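Local structure of catalase-3 (Neurospora crassa, 4AJ9) at residues 454-459 against 520-525; 645-650 against 668-673. The protein breaks down hydrogen peroxide to oxygen and water at its heme, and so probably protects the cell from peroxide damage. All blocks are in the same frame, centred on the assembly; numbering follows the deposited sequence.

Interaction 1 of 2, residues 454-459 against 520-525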
ATOM      1  N   PRO C 454      24.048  42.589  19.950  1.00 18.20           N
ATOM      2  CA  PRO C 454      22.877  43.294  20.480  1.00  9.28           C
ATOM      3  C   PRO C 454      21.673  43.315  19.528  1.00  9.27           C
ATOM      4  O   PRO C 454      20.552  43.116  19.987  1.00 14.04           O
ATOM      5  CB  PRO C 454      23.402  44.714  20.706  1.00 17.10           C
ATOM      6  CG  PRO C 454      24.856  44.513  20.998  1.00 17.21           C
ATOM      7  CD  PRO C 454      25.282  43.383  20.095  1.00 14.68           C
ATOM      8  N   VAL C 455      21.889  43.581  18.247  1.00  9.90           N
ATOM      9  CA  VAL C 455      20.783  43.625  17.291  1.00  9.19           C
ATOM     10  C   VAL C 455      20.307  42.204  16.995  1.00 14.12           C
ATOM     11  O   VAL C 455      19.120  41.957  16.761  1.00 11.50           O
ATOM     12  CB  VAL C 455      21.195  44.324  15.981  1.00 12.88           C
ATOM     13  CG1 VAL C 455      20.079  44.201  14.935  1.00 12.27           C
ATOM     14  CG2 VAL C 455      21.522  45.790  16.250  1.00 17.80           C
ATOM     15  N   GLU C 456      21.251  41.273  17.014  1.00  7.79           N
ATOM     16  CA  GLU C 456      20.944  39.858  16.854  1.00 12.74           C
ATOM     17  C   GLU C 456      20.033  39.390  17.986  1.00 13.23           C
ATOM     18  O   GLU C 456      19.067  38.662  17.756  1.00 13.50           O
ATOM     19  CB  GLU C 456      22.236  39.053  16.845  1.00 13.90           C
ATOM     20  CG  GLU C 456      22.128  37.717  16.169  1.00 16.71           C
ATOM     21  CD  GLU C 456      23.484  37.111  15.871  1.00 18.76           C
ATOM     22  OE1 GLU C 456      24.480  37.510  16.525  1.00 12.90           O
ATOM     23  OE2 GLU C 456      23.546  36.238  14.981  1.00 13.22           O
ATOM     24  N   GLN C 457      20.339  39.817  19.209  1.00  7.65           N
ATOM     25  CA  GLN C 457      19.469  39.539  20.354  1.00  6.98           C
ATOM     26  C   GLN C 457      18.105  40.174  20.126  1.00  7.89           C
ATOM     27  O   GLN C 457      17.066  39.617  20.496  1.00  7.28           O
ATOM     28  CB  GLN C 457      20.087  40.082  21.647  1.00 11.33           C
ATOM     29  CG  GLN C 457      21.339  39.351  22.112  1.00 10.86           C
ATOM     30  CD  GLN C 457      21.895  39.940  23.403  1.00 16.31           C
ATOM     31  OE1 GLN C 457      21.688  41.116  23.685  1.00 12.69           O
ATOM     32  NE2 GLN C 457      22.588  39.121  24.198  1.00 11.17           N
ATOM     33  N   GLN C 458      18.105  41.346  19.503  1.00 10.93           N
ATOM     34  CA  GLN C 458      16.847  42.036  19.252  1.00  7.54           C
ATOM     35  C   GLN C 458      15.991  41.237  18.265  1.00  6.19           C
ATOM     36  O   GLN C 458      14.777  41.177  18.409  1.00  8.59           O
ATOM     37  CB  GLN C 458      17.085  43.464  18.746  1.00  6.72           C
ATOM     38  CG  GLN C 458      15.806  44.302  18.650  1.00  5.94           C
ATOM     39  CD  GLN C 458      15.181  44.588  19.997  1.00 14.64           C
ATOM     40  OE1 GLN C 458      15.756  45.297  20.826  1.00 10.99           O
ATOM     41  NE2 GLN C 458      13.988  44.054  20.219  1.00 10.72           N
ATOM     42  N   PHE C 459      16.631  40.616  17.273  1.00  7.69           N
ATOM     43  CA  PHE C 459      15.908  39.802  16.296  1.00  6.50           C
ATOM     44  C   PHE C 459      15.197  38.639  16.980  1.00 11.81           C
ATOM     45  O   PHE C 459      14.043  38.335  16.672  1.00  8.77           O
ATOM     46  CB  PHE C 459      16.846  39.277  15.211  1.00  5.60           C
ATOM     47  CG  PHE C 459      17.291  40.323  14.226  1.00  9.05           C
ATOM     48  CD1 PHE C 459      16.492  41.410  13.946  1.00 10.53           C
ATOM     49  CD2 PHE C 459      18.505  40.205  13.570  1.00 12.11           C
ATOM     50  CE1 PHE C 459      16.896  42.361  13.029  1.00 12.90           C
ATOM     51  CE2 PHE C 459      18.914  41.154  12.661  1.00 12.01           C
ATOM     52  CZ  PHE C 459      18.102  42.229  12.390  1.00  9.63           C
ATOM     53  N   SER C 520      26.898  32.880  16.714  1.00 15.26           N
ATOM     54  CA  SER C 520      26.397  34.098  16.075  1.00 14.92           C
ATOM     55  C   SER C 520      26.481  34.037  14.543  1.00  9.61           C
ATOM     56  O   SER C 520      27.390  33.428  13.982  1.00 18.79           O
ATOM     57  CB  SER C 520      27.155  35.327  16.594  1.00 15.23           C
ATOM     58  OG  SER C 520      26.903  36.476  15.794  1.00 17.04           O
ATOM     59  N   ILE C 521      25.524  34.669  13.871  1.00 10.13           N
ATOM     60  CA  ILE C 521      25.573  34.781  12.416  1.00  7.23           C
ATOM     61  C   ILE C 521      26.097  36.161  12.033  1.00 13.74           C
ATOM     62  O   ILE C 521      26.984  36.301  11.188  1.00 13.45           O
ATOM     63  CB  ILE C 521      24.177  34.569  11.792  1.00 10.60           C
ATOM     64  CG1 ILE C 521      23.724  33.111  11.970  1.00  5.31           C
ATOM     65  CG2 ILE C 521      24.189  34.948  10.314  1.00 11.76           C
ATOM     66  CD1 ILE C 521      22.243  32.908  11.713  1.00  6.29           C
ATOM     67  N   PHE C 522      25.554  37.178  12.693  1.00 14.76           N
ATOM     68  CA  PHE C 522      25.783  38.567  12.309  1.00 16.40           C
ATOM     69  C   PHE C 522      27.078  39.188  12.851  1.00 17.65           C
ATOM     70  O   PHE C 522      27.440  40.302  12.472  1.00 20.54           O
ATOM     71  CB  PHE C 522      24.571  39.414  12.702  1.00  9.07           C
ATOM     72  CG  PHE C 522      23.328  39.050  11.954  1.00 13.48           C
ATOM     73  CD1 PHE C 522      23.130  39.500  10.670  1.00 21.02           C
ATOM     74  CD2 PHE C 522      22.373  38.234  12.530  1.00 16.10           C
ATOM     75  CE1 PHE C 522      21.992  39.161   9.969  1.00 27.13           C
ATOM     76  CE2 PHE C 522      21.231  37.892  11.836  1.00 22.04           C
ATOM     77  CZ  PHE C 522      21.043  38.359  10.551  1.00 13.74           C
ATOM     78  N   ASN C 523      27.789  38.477  13.718  1.00 21.99           N
ATOM     79  CA  ASN C 523      29.041  39.028  14.241  1.00 19.09           C
ATOM     80  C   ASN C 523      30.238  38.747  13.327  1.00 26.68           C
ATOM     81  O   ASN C 523      31.388  38.864  13.743  1.00 26.04           O
ATOM     82  CB  ASN C 523      29.311  38.531  15.668  1.00 16.68           C
ATOM     83  CG  ASN C 523      29.904  37.139  15.700  1.00 29.65           C
ATOM     84  OD1 ASN C 523      29.774  36.377  14.746  1.00 27.44           O
ATOM     85  ND2 ASN C 523      30.561  36.799  16.805  1.00 35.86           N
ATOM     86  N   GLU C 524      29.971  38.385  12.080  1.00 18.44           N
ATOM     87  CA  GLU C 524      31.051  38.042  11.166  1.00 20.27           C
ATOM     88  C   GLU C 524      30.641  38.232   9.707  1.00 21.93           C
ATOM     89  O   GLU C 524      29.528  37.899   9.318  1.00 25.89           O
ATOM     90  CB  GLU C 524      31.503  36.604  11.414  1.00 21.50           C
ATOM     91  CG  GLU C 524      32.695  36.191  10.581  1.00 32.76           C
ATOM     92  CD  GLU C 524      33.361  34.927  11.095  1.00 48.97           C
ATOM     93  OE1 GLU C 524      32.650  34.052  11.639  1.00 40.43           O
ATOM     94  OE2 GLU C 524      34.599  34.817  10.958  1.00 45.25           O
ATOM     95  N   SER C 525      31.554  38.763   8.902  1.00 17.92           N
ATOM     96  CA  SER C 525      31.263  39.069   7.513  1.00 13.25           C
ATOM     97  C   SER C 525      31.519  37.845   6.636  1.00 16.55           C
ATOM     98  O   SER C 525      32.269  36.945   7.023  1.00 19.93           O
ATOM     99  CB  SER C 525      32.105  40.264   7.053  1.00 21.02           C
ATOM    100  OG  SER C 525      33.485  39.945   7.099  1.00 26.64           O
TER
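At the first turn of helix 454-468, the carboxylate of Glu-456 accepts hydrogen bonds from Ser-520, Ile-521 and Phe-522, in a loop with an ST motif at Ser-520. Ser-520 OG donates to Glu-456 OE1 at 2.7 Å, on the syn lone pair. Ile-521 N reaches Glu-456 OE2 at 2.8 Å, also on the syn side, with an N-H...O angle of 162°. Phe-522 N gives Glu-456 OE2 a longer bond of 3.2 Å and comes from above the carboxylate plane. OE2 is thus gripped by two successive backbone amides. OE1 also accepts from Thr-453 N, just before the segment. Two oxygens with four donors fix the rotation of the carboxylate. With CG anti to the backbone N (chi1 -157°) and the chain extended beyond it, the carboxylate of Glu-456 reaches the loop. Ser-520 OG accepts in turn from Asn-523 N at 3.0 Å, which makes the ST motif.

Glu-456 OE2 lies at the edge of the Phe-522 ring, 3.4 Å from Phe-522 CD2, with carboxylate and ring planes 76° apart. The edge of Phe-459, one turn further along the helix, points at a face of Phe-522 in an edge-to-face pair, with Phe-459 CD2 4.0 Å from Phe-522 CE2.

An alanine in place of Glu-456 would probably leave the amides of Ile-521 and Phe-522 and the Ser-520 hydroxyl without their acceptor, and the turn less firmly held.

The contact joins the first turn of helix 454-468 to the loop between helix 489-499 and strand 533-537, with Phe-674 and Leu-671 packing on its rings.

Interaction 2 of 2, residues 645-650 against 668-673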
ATOM      1  N   LYS C 645      25.179  59.052   2.535  1.00 29.07           N
ATOM      2  CA  LYS C 645      26.359  58.716   3.327  1.00 35.38           C
ATOM      3  C   LYS C 645      26.099  57.742   4.481  1.00 36.08           C
ATOM      4  O   LYS C 645      26.923  57.617   5.384  1.00 36.58           O
ATOM      5  CB  LYS C 645      27.031  59.986   3.856  1.00 56.22           C
ATOM      6  CG  LYS C 645      27.868  60.720   2.820  1.00 55.71           C
ATOM      7  CD  LYS C 645      28.477  61.986   3.397  1.00 66.78           C
ATOM      8  CE  LYS C 645      29.588  62.520   2.505  1.00 74.99           C
ATOM      9  NZ  LYS C 645      30.757  61.595   2.461  1.00 58.90           N
ATOM     10  N   GLU C 646      24.968  57.048   4.450  1.00 28.35           N
ATOM     11  CA  GLU C 646      24.697  56.023   5.452  1.00 22.08           C
ATOM     12  C   GLU C 646      25.549  54.779   5.212  1.00 20.01           C
ATOM     13  O   GLU C 646      26.011  54.528   4.093  1.00 15.44           O
ATOM     14  CB  GLU C 646      23.220  55.633   5.444  1.00 21.24           C
ATOM     15  CG  GLU C 646      22.287  56.724   5.902  1.00 30.10           C
ATOM     16  CD  GLU C 646      20.851  56.257   5.964  1.00 29.86           C
ATOM     17  OE1 GLU C 646      20.624  55.090   6.355  1.00 20.59           O
ATOM     18  OE2 GLU C 646      19.952  57.058   5.627  1.00 34.61           O
ATOM     19  N   ALA C 647      25.754  54.003   6.267  1.00 15.87           N
ATOM     20  CA  ALA C 647      26.422  52.720   6.135  1.00 19.86           C
ATOM     21  C   ALA C 647      25.583  51.836   5.213  1.00 14.71           C
ATOM     22  O   ALA C 647      24.365  51.767   5.365  1.00 14.89           O
ATOM     23  CB  ALA C 647      26.586  52.069   7.496  1.00 27.22           C
ATOM     24  N   GLY C 648      26.230  51.195   4.245  1.00 14.71           N
ATOM     25  CA  GLY C 648      25.540  50.296   3.338  1.00 14.88           C
ATOM     26  C   GLY C 648      24.817  51.022   2.225  1.00 12.22           C
ATOM     27  O   GLY C 648      24.046  50.414   1.479  1.00 13.20           O
ATOM     28  N   VAL C 649      25.049  52.330   2.121  1.00 14.68           N
ATOM     29  CA  VAL C 649      24.475  53.120   1.036  1.00 13.13           C
ATOM     30  C   VAL C 649      25.610  53.698   0.207  1.00 15.97           C
ATOM     31  O   VAL C 649      26.515  54.322   0.749  1.00 18.80           O
ATOM     32  CB  VAL C 649      23.575  54.261   1.555  1.00 14.57           C
ATOM     33  CG1 VAL C 649      23.055  55.089   0.384  1.00 14.28           C
ATOM     34  CG2 VAL C 649      22.413  53.698   2.384  1.00 12.35           C
ATOM     35  N   TYR C 650      25.573  53.472  -1.102  1.00  9.26           N
ATOM     36  CA  TYR C 650      26.671  53.887  -1.955  1.00  9.73           C
ATOM     37  C   TYR C 650      26.182  54.756  -3.098  1.00 18.69           C
ATOM     38  O   TYR C 650      25.281  54.378  -3.839  1.00 22.61           O
ATOM     39  CB  TYR C 650      27.413  52.664  -2.489  1.00 12.44           C
ATOM     40  CG  TYR C 650      27.746  51.699  -1.391  1.00 12.84           C
ATOM     41  CD1 TYR C 650      28.883  51.868  -0.611  1.00 15.57           C
ATOM     42  CD2 TYR C 650      26.901  50.641  -1.100  1.00 10.05           C
ATOM     43  CE1 TYR C 650      29.176  50.991   0.412  1.00 15.88           C
ATOM     44  CE2 TYR C 650      27.180  49.766  -0.082  1.00 13.89           C
ATOM     45  CZ  TYR C 650      28.317  49.940   0.671  1.00 15.88           C
ATOM     46  OH  TYR C 650      28.591  49.052   1.689  1.00 14.43           O
ATOM     47  N   PHE C 668      26.921  42.103   4.343  1.00 15.74           N
ATOM     48  CA  PHE C 668      25.653  41.441   4.012  1.00 10.14           C
ATOM     49  C   PHE C 668      24.365  42.080   4.556  1.00  5.69           C
ATOM     50  O   PHE C 668      23.457  42.393   3.786  1.00 10.17           O
ATOM     51  CB  PHE C 668      25.689  39.940   4.323  1.00 11.94           C
ATOM     52  CG  PHE C 668      24.509  39.216   3.768  1.00 11.18           C
ATOM     53  CD1 PHE C 668      24.427  38.959   2.407  1.00 13.79           C
ATOM     54  CD2 PHE C 668      23.457  38.845   4.585  1.00 10.57           C
ATOM     55  CE1 PHE C 668      23.327  38.318   1.873  1.00 12.19           C
ATOM     56  CE2 PHE C 668      22.351  38.212   4.057  1.00  9.84           C
ATOM     57  CZ  PHE C 668      22.283  37.947   2.699  1.00  7.10           C
ATOM     58  N   LYS C 669      24.270  42.245   5.869  1.00  7.42           N
ATOM     59  CA  LYS C 669      23.181  43.014   6.460  1.00 12.74           C
ATOM     60  C   LYS C 669      23.737  44.171   7.273  1.00 19.15           C
ATOM     61  O   LYS C 669      24.672  44.004   8.066  1.00 11.49           O
ATOM     62  CB  LYS C 669      22.303  42.140   7.361  1.00 13.75           C
ATOM     63  CG  LYS C 669      21.528  41.047   6.631  1.00 13.17           C
ATOM     64  CD  LYS C 669      20.476  41.626   5.710  1.00  8.76           C
ATOM     65  CE  LYS C 669      19.278  40.679   5.603  1.00 10.88           C
ATOM     66  NZ  LYS C 669      18.425  41.015   4.435  1.00 10.96           N
ATOM     67  N   PHE C 670      23.149  45.344   7.079  1.00 12.57           N
ATOM     68  CA  PHE C 670      23.559  46.523   7.812  1.00 11.16           C
ATOM     69  C   PHE C 670      22.648  46.756   9.002  1.00 13.02           C
ATOM     70  O   PHE C 670      21.579  47.347   8.881  1.00 14.89           O
ATOM     71  CB  PHE C 670      23.645  47.722   6.872  1.00 18.29           C
ATOM     72  CG  PHE C 670      24.844  47.671   5.985  1.00 13.80           C
ATOM     73  CD1 PHE C 670      24.845  46.884   4.847  1.00 10.71           C
ATOM     74  CD2 PHE C 670      26.004  48.348   6.330  1.00 19.03           C
ATOM     75  CE1 PHE C 670      25.963  46.805   4.046  1.00 12.43           C
ATOM     76  CE2 PHE C 670      27.129  48.276   5.531  1.00 14.89           C
ATOM     77  CZ  PHE C 670      27.107  47.503   4.380  1.00 10.39           C
ATOM     78  N   LEU C 671      23.095  46.272  10.156  1.00 13.98           N
ATOM     79  CA  LEU C 671      22.259  46.174  11.347  1.00 14.60           C
ATOM     80  C   LEU C 671      21.995  47.514  12.026  1.00 14.44           C
ATOM     81  O   LEU C 671      21.208  47.588  12.974  1.00 11.37           O
ATOM     82  CB  LEU C 671      22.884  45.201  12.350  1.00 15.70           C
ATOM     83  CG  LEU C 671      23.095  43.770  11.853  1.00 20.57           C
ATOM     84  CD1 LEU C 671      23.696  42.898  12.966  1.00 20.80           C
ATOM     85  CD2 LEU C 671      21.784  43.184  11.345  1.00 16.44           C
ATOM     86  N   GLU C 672      22.637  48.574  11.551  1.00 16.53           N
ATOM     87  CA  GLU C 672      22.396  49.884  12.143  1.00 15.29           C
ATOM     88  C   GLU C 672      21.001  50.376  11.801  1.00 20.40           C
ATOM     89  O   GLU C 672      20.522  51.343  12.385  1.00 18.73           O
ATOM     90  CB  GLU C 672      23.447  50.908  11.707  1.00 24.51           C
ATOM     91  CG  GLU C 672      23.995  50.686  10.320  1.00 34.12           C
ATOM     92  CD  GLU C 672      25.096  49.646  10.299  1.00 30.57           C
ATOM     93  OE1 GLU C 672      26.128  49.855  10.972  1.00 38.29           O
ATOM     94  OE2 GLU C 672      24.932  48.624   9.608  1.00 37.61           O
ATOM     95  N   ARG C 673      20.348  49.694  10.863  1.00 12.35           N
ATOM     96  CA  ARG C 673      19.034  50.119  10.372  1.00 15.63           C
ATOM     97  C   ARG C 673      17.880  49.542  11.179  1.00 14.44           C
ATOM     98  O   ARG C 673      16.708  49.746  10.842  1.00 18.58           O
ATOM     99  CB  ARG C 673      18.869  49.738   8.902  1.00 16.13           C
ATOM    100  CG  ARG C 673      19.932  50.342   8.007  1.00 15.05           C
ATOM    101  CD  ARG C 673      19.668  50.055   6.541  1.00 11.31           C
ATOM    102  NE  ARG C 673      20.876  50.303   5.766  1.00 10.71           N
ATOM    103  CZ  ARG C 673      21.132  49.779   4.574  1.00 17.08           C
ATOM    104  NH1 ARG C 673      20.254  48.975   3.990  1.00 10.56           N
ATOM    105  NH2 ARG C 673      22.275  50.067   3.966  1.00 13.30           N
TER
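Arg-673 NH2 donates to Ala-647 O at 3.0 Å. The bond is nearly straight, with an N-H...O angle of 175°. It meets a carbonyl lone pair, and the oxygen lies in the guanidinium plane. Gly-648 O is also near that plane, 3.1 Å from Arg-673 NH2. The other amino group, NH1, donates to the backbone oxygens of Tyr-621 and Lys-625. The guanidinium thus links two backbone segments.

Phe-670 brings a ring face against the turn. Gly-648 CA sits over the ring centre in a CH-pi contact, 3.3 Å from the centroid of the Phe-670 ring. Without a side chain, and with a positive phi of 80°, Gly-648 can lie close against the ring and close to Arg-673. Ala-647 CB packs near the ring, 3.9 Å from Phe-670 CD2, and on Glu-672. Tyr-650 OH comes within 3.4 Å of Phe-670 CZ, the two side chains crossing at about a right angle.

Residues 646-649 form a type II beta turn with glycine at its third position. The turn leads into strand 649-652, an outermost strand of the parallel sheet within this chain. The turn and strand belong to the C-terminal domain of long catalases, a member of the glutaminase I clan.

From the N terminus, interaction 1 comes first. Its loop leaves helix 454-468, runs through helices 474-487 and 489-499, and closes at 520-525, before strand 533-537, the first strand of the parallel sheet along the chain. Interaction 2 follows in series, so the two neither nest nor cross. It closes a short loop over strand 649-652 and helix 654-667, late in the chain. The contacts meet mainly at Leu-671: Leu-671 CD1 lies 3.6 Å from Phe-522 CB, and Leu-671 CD2 lies 3.8 Å from Phe-459 CE2. The tail after the last helix thus packs back on helix 454-468. Together they tie the helical region to the C-terminal domain.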